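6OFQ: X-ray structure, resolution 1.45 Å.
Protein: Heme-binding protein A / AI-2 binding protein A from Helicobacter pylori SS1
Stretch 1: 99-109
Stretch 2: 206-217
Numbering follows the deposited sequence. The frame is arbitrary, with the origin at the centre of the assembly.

Stretch 1 (99-109) GVYFHQTKYWN
Stretch 2 206-217: KKPVGTGPFKFF

Val209 is the apolar hub of the contact. Val209 is t; its CA-to-CB bond runs sideways to stretch 1. Val209 CG1 lies 3.7 Å from Phe102 CB. Val209 CG1 and CG2 both touch Trp108 CD1, at 3.7 and 3.8 Å, and Val209 CG2 is 3.9 Å from Tyr107 CE1. Its two methyl groups thus meet three aromatic residues. Phe102 (m) turns one ring face to Thr211 CG2, 4.0 Å from the Phe102 ring centroid. Thr211 CG2 also reaches Val100 CG1 at 3.7 Å. Thr211 is p, and its OG1 is satisfied elsewhere in the structure.

His103 (chi1 -60°, chi2 146°) is buried. Its flat imidazole packs on both faces and still donates from its edge. Lys215 CB covers one face, 3.6 Å from the His103 ring centroid; Gly210 O and Thr211 N lie over the opposite face. At the edge, His103 NE2 donates to Gly212 O (3.0 Å, nearly linear). His103 N donates to Gly210 O at 2.9 Å. Gly210 is extended (phi/psi -134/-168); an ideal CB there would lie 3.6 Å from His103 CE1. The register pairs Phe102 with Thr211 (CA to CA 4.8 Å) and His103 with Val209 (CA to CA 5.8 Å).

Tyr107 (chi1 51°, p; chi2 85°) combines an apolar ring face with a polar hydroxyl. Lys207 CB sits 3.7 Å from the Tyr107 ring centroid. Tyr107 OH donates to Pro208 O at 2.7 Å, and Tyr107 CE2 is 3.8 Å from Phe216 CD1. A type I turn from Thr105 to Trp108 carries this ring. Thr105 N donates to Trp108 O (2.9 Å).

Water completes the polar edge. One molecule bonds His103 ND1, Pro208 O and Phe216 N, each at 2.9 Å. Stretch 1 has no regular helix or strand; stretch 2 is loop or turn up to a strand at Phe214 to Phe217. There Lys215 (p, then t throughout) brings Lys215 NZ to a second water at 2.9 Å, which donates to Gln104 O at 3.0 Å.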

# COMPACT_ATOMS: atom_id res chain seq x y z
N GLY A 99 -23.16 -3.58 19.31
CA GLY A 99 -23.90 -4.60 18.58
C GLY A 99 -23.29 -5.00 17.25
O GLY A 99 -24.00 -5.49 16.36
N VAL A 100 -21.98 -4.89 17.11
CA VAL A 100 -21.26 -5.37 15.92
C VAL A 100 -20.78 -6.75 16.32
O VAL A 100 -20.16 -6.97 17.37
CB VAL A 100 -20.04 -4.47 15.69
CG1 VAL A 100 -19.16 -5.05 14.59
CG2 VAL A 100 -20.47 -3.04 15.43
N TYR A 101 -20.93 -7.70 15.40
CA TYR A 101 -20.50 -9.06 15.61
C TYR A 101 -19.40 -9.45 14.63
O TYR A 101 -19.47 -9.06 13.45
CB TYR A 101 -21.69 -10.03 15.50
CG TYR A 101 -22.62 -9.82 16.70
CD1 TYR A 101 -22.36 -10.50 17.87
CD2 TYR A 101 -23.66 -8.91 16.67
CE1 TYR A 101 -23.05 -10.27 19.04
CE2 TYR A 101 -24.38 -8.66 17.83
CZ TYR A 101 -24.06 -9.34 18.98
OH TYR A 101 -24.75 -9.14 20.16
N PHE A 102 -18.48 -10.29 15.10
CA PHE A 102 -17.51 -10.91 14.22
C PHE A 102 -18.17 -11.99 13.35
O PHE A 102 -19.13 -12.62 13.76
CB PHE A 102 -16.33 -11.49 14.99
CG PHE A 102 -15.36 -10.45 15.49
CD1 PHE A 102 -14.38 -9.96 14.66
CD2 PHE A 102 -15.50 -9.98 16.80
CE1 PHE A 102 -13.48 -8.99 15.13
CE2 PHE A 102 -14.60 -9.02 17.25
CZ PHE A 102 -13.56 -8.60 16.46
N HIS A 103 -17.55 -12.22 12.20
CA HIS A 103 -18.07 -13.25 11.28
C HIS A 103 -18.19 -14.63 11.91
O HIS A 103 -17.40 -15.01 12.74
CB HIS A 103 -17.10 -13.43 10.13
CG HIS A 103 -16.88 -12.18 9.36
ND1 HIS A 103 -15.66 -11.89 8.80
CD2 HIS A 103 -17.71 -11.17 9.03
CE1 HIS A 103 -15.73 -10.72 8.20
NE2 HIS A 103 -16.96 -10.27 8.30
N GLN A 104 -19.15 -15.40 11.42
CA GLN A 104 -19.15 -16.84 11.73
C GLN A 104 -18.81 -17.60 10.43
O GLN A 104 -19.35 -17.23 9.40
CB GLN A 104 -20.54 -17.23 12.21
CG GLN A 104 -20.83 -16.76 13.63
CD GLN A 104 -22.32 -16.89 13.93
OE1 GLN A 104 -23.10 -16.12 13.38
NE2 GLN A 104 -22.72 -17.94 14.67
N THR A 105 -17.95 -18.60 10.54
CA THR A 105 -17.50 -19.36 9.39
C THR A 105 -17.50 -20.83 9.81
O THR A 105 -17.68 -21.12 11.02
CB THR A 105 -16.07 -18.95 9.05
OG1 THR A 105 -15.23 -19.33 10.15
CG2 THR A 105 -15.92 -17.45 8.73
N LYS A 106 -17.02 -21.70 8.93
CA LYS A 106 -16.93 -23.11 9.36
C LYS A 106 -15.89 -23.35 10.44
O LYS A 106 -15.96 -24.33 11.22
CB LYS A 106 -16.71 -23.98 8.11
CG LYS A 106 -15.28 -24.09 7.63
CD LYS A 106 -15.21 -25.05 6.43
CE LYS A 106 -13.89 -24.94 5.68
NZ LYS A 106 -13.58 -26.14 4.85
N TYR A 107 -14.88 -22.49 10.57
CA TYR A 107 -13.77 -22.63 11.48
C TYR A 107 -13.92 -21.82 12.79
O TYR A 107 -13.07 -21.89 13.68
CB TYR A 107 -12.43 -22.35 10.81
CG TYR A 107 -12.41 -21.03 10.06
CD1 TYR A 107 -12.12 -19.84 10.72
CD2 TYR A 107 -12.63 -21.00 8.70
CE1 TYR A 107 -12.11 -18.65 10.04
CE2 TYR A 107 -12.54 -19.82 8.00
CZ TYR A 107 -12.31 -18.63 8.67
OH TYR A 107 -12.29 -17.46 7.94
N TRP A 108 -14.89 -20.93 12.80
CA TRP A 108 -15.22 -20.08 13.94
C TRP A 108 -16.74 -19.94 14.01
O TRP A 108 -17.40 -19.11 13.36
CB TRP A 108 -14.45 -18.75 13.86
CG TRP A 108 -14.81 -17.83 14.98
CD1 TRP A 108 -15.43 -16.63 14.92
CD2 TRP A 108 -14.53 -18.02 16.38
NE1 TRP A 108 -15.57 -16.05 16.15
CE2 TRP A 108 -15.00 -16.87 17.07
CE3 TRP A 108 -13.94 -19.05 17.11
CZ2 TRP A 108 -14.89 -16.76 18.44
CZ3 TRP A 108 -13.86 -18.95 18.46
CH2 TRP A 108 -14.31 -17.79 19.11
N ASN A 109 -17.36 -20.80 14.83
CA ASN A 109 -18.82 -20.77 14.86
C ASN A 109 -19.47 -19.92 15.94
O ASN A 109 -20.69 -19.73 15.89
CB ASN A 109 -19.36 -22.22 14.88
CG ASN A 109 -20.87 -22.31 15.09
OD1 ASN A 109 -21.32 -22.76 16.16
ND2 ASN A 109 -21.66 -21.88 14.10
N LYS A 206 -4.38 -17.07 8.50
CA LYS A 206 -4.79 -17.95 7.39
C LYS A 206 -6.28 -18.11 7.22
O LYS A 206 -6.78 -18.19 6.07
CB LYS A 206 -4.21 -19.36 7.57
CG LYS A 206 -2.69 -19.34 7.49
CD LYS A 206 -2.07 -20.73 7.64
CE LYS A 206 -0.60 -20.68 7.26
NZ LYS A 206 0.31 -20.61 8.45
N LYS A 207 -6.98 -18.07 8.35
CA LYS A 207 -8.42 -18.32 8.37
C LYS A 207 -9.02 -17.17 9.18
O LYS A 207 -9.16 -17.26 10.40
CB LYS A 207 -8.70 -19.72 8.98
CG LYS A 207 -8.26 -20.85 8.05
CD LYS A 207 -8.41 -22.19 8.75
CE LYS A 207 -7.84 -23.25 7.82
NZ LYS A 207 -7.67 -24.61 8.43
N PRO A 208 -9.26 -16.02 8.55
CA PRO A 208 -9.46 -14.80 9.29
C PRO A 208 -10.87 -14.61 9.78
O PRO A 208 -11.81 -15.10 9.19
CB PRO A 208 -9.07 -13.74 8.26
CG PRO A 208 -9.52 -14.32 6.92
CD PRO A 208 -9.11 -15.77 7.09
N VAL A 209 -11.03 -13.82 10.85
CA VAL A 209 -12.28 -13.38 11.40
C VAL A 209 -12.33 -11.87 11.58
O VAL A 209 -11.50 -11.35 12.30
CB VAL A 209 -12.54 -14.13 12.74
CG1 VAL A 209 -13.81 -13.63 13.39
CG2 VAL A 209 -12.66 -15.64 12.49
N GLY A 210 -13.27 -11.22 10.91
CA GLY A 210 -13.38 -9.75 10.97
C GLY A 210 -14.81 -9.34 11.19
O GLY A 210 -15.69 -10.16 11.45
N THR A 211 -15.08 -8.06 11.01
CA THR A 211 -16.42 -7.49 11.08
C THR A 211 -16.95 -6.91 9.78
O THR A 211 -18.06 -6.40 9.76
CB THR A 211 -16.48 -6.38 12.13
OG1 THR A 211 -15.55 -5.34 11.81
CG2 THR A 211 -16.17 -6.86 13.53
N GLY A 212 -16.15 -6.97 8.72
CA GLY A 212 -16.48 -6.25 7.51
C GLY A 212 -17.59 -6.81 6.66
O GLY A 212 -18.19 -7.84 7.01
N PRO A 213 -17.80 -6.19 5.51
CA PRO A 213 -19.00 -6.50 4.73
C PRO A 213 -18.91 -7.83 4.00
O PRO A 213 -19.94 -8.23 3.44
CB PRO A 213 -19.09 -5.34 3.75
CG PRO A 213 -17.73 -4.73 3.71
CD PRO A 213 -17.13 -4.96 5.08
N PHE A 214 -17.72 -8.40 3.87
CA PHE A 214 -17.52 -9.77 3.39
C PHE A 214 -16.80 -10.62 4.39
O PHE A 214 -16.02 -10.12 5.17
CB PHE A 214 -16.76 -9.76 2.05
CG PHE A 214 -17.47 -9.04 0.94
CD1 PHE A 214 -17.25 -7.69 0.75
CD2 PHE A 214 -18.36 -9.70 0.10
CE1 PHE A 214 -17.92 -7.02 -0.24
CE2 PHE A 214 -19.02 -9.05 -0.92
CZ PHE A 214 -18.79 -7.69 -1.08
N LYS A 215 -17.06 -11.93 4.31
CA LYS A 215 -16.34 -12.87 5.15
C LYS A 215 -15.57 -13.85 4.29
O LYS A 215 -15.91 -14.04 3.11
CB LYS A 215 -17.27 -13.59 6.11
CG LYS A 215 -18.32 -14.41 5.40
CD LYS A 215 -19.37 -14.84 6.41
CE LYS A 215 -20.51 -15.51 5.65
NZ LYS A 215 -21.40 -15.97 6.74
N PHE A 216 -14.52 -14.41 4.86
CA PHE A 216 -13.68 -15.39 4.17
C PHE A 216 -14.39 -16.74 3.97
O PHE A 216 -15.04 -17.19 4.92
CB PHE A 216 -12.45 -15.60 5.03
CG PHE A 216 -11.45 -16.59 4.54
CD1 PHE A 216 -11.59 -17.94 4.80
CD2 PHE A 216 -10.30 -16.17 3.91
CE1 PHE A 216 -10.63 -18.87 4.38
CE2 PHE A 216 -9.31 -17.08 3.55
CZ PHE A 216 -9.49 -18.40 3.79
N PHE A 217 -14.21 -17.29 2.77
CA PHE A 217 -14.62 -18.70 2.52
C PHE A 217 -13.47 -19.60 2.21
O PHE A 217 -13.40 -20.71 2.76
CB PHE A 217 -15.73 -18.77 1.49
CG PHE A 217 -16.22 -20.16 1.22
CD1 PHE A 217 -16.99 -20.80 2.17
CD2 PHE A 217 -15.86 -20.79 0.06
CE1 PHE A 217 -17.41 -22.10 1.95
CE2 PHE A 217 -16.27 -22.10 -0.15
CZ PHE A 217 -17.08 -22.71 0.77
O HOH W 1 -13.94 -13.87 7.60
O HOH W 2 -19.85 -18.47 6.76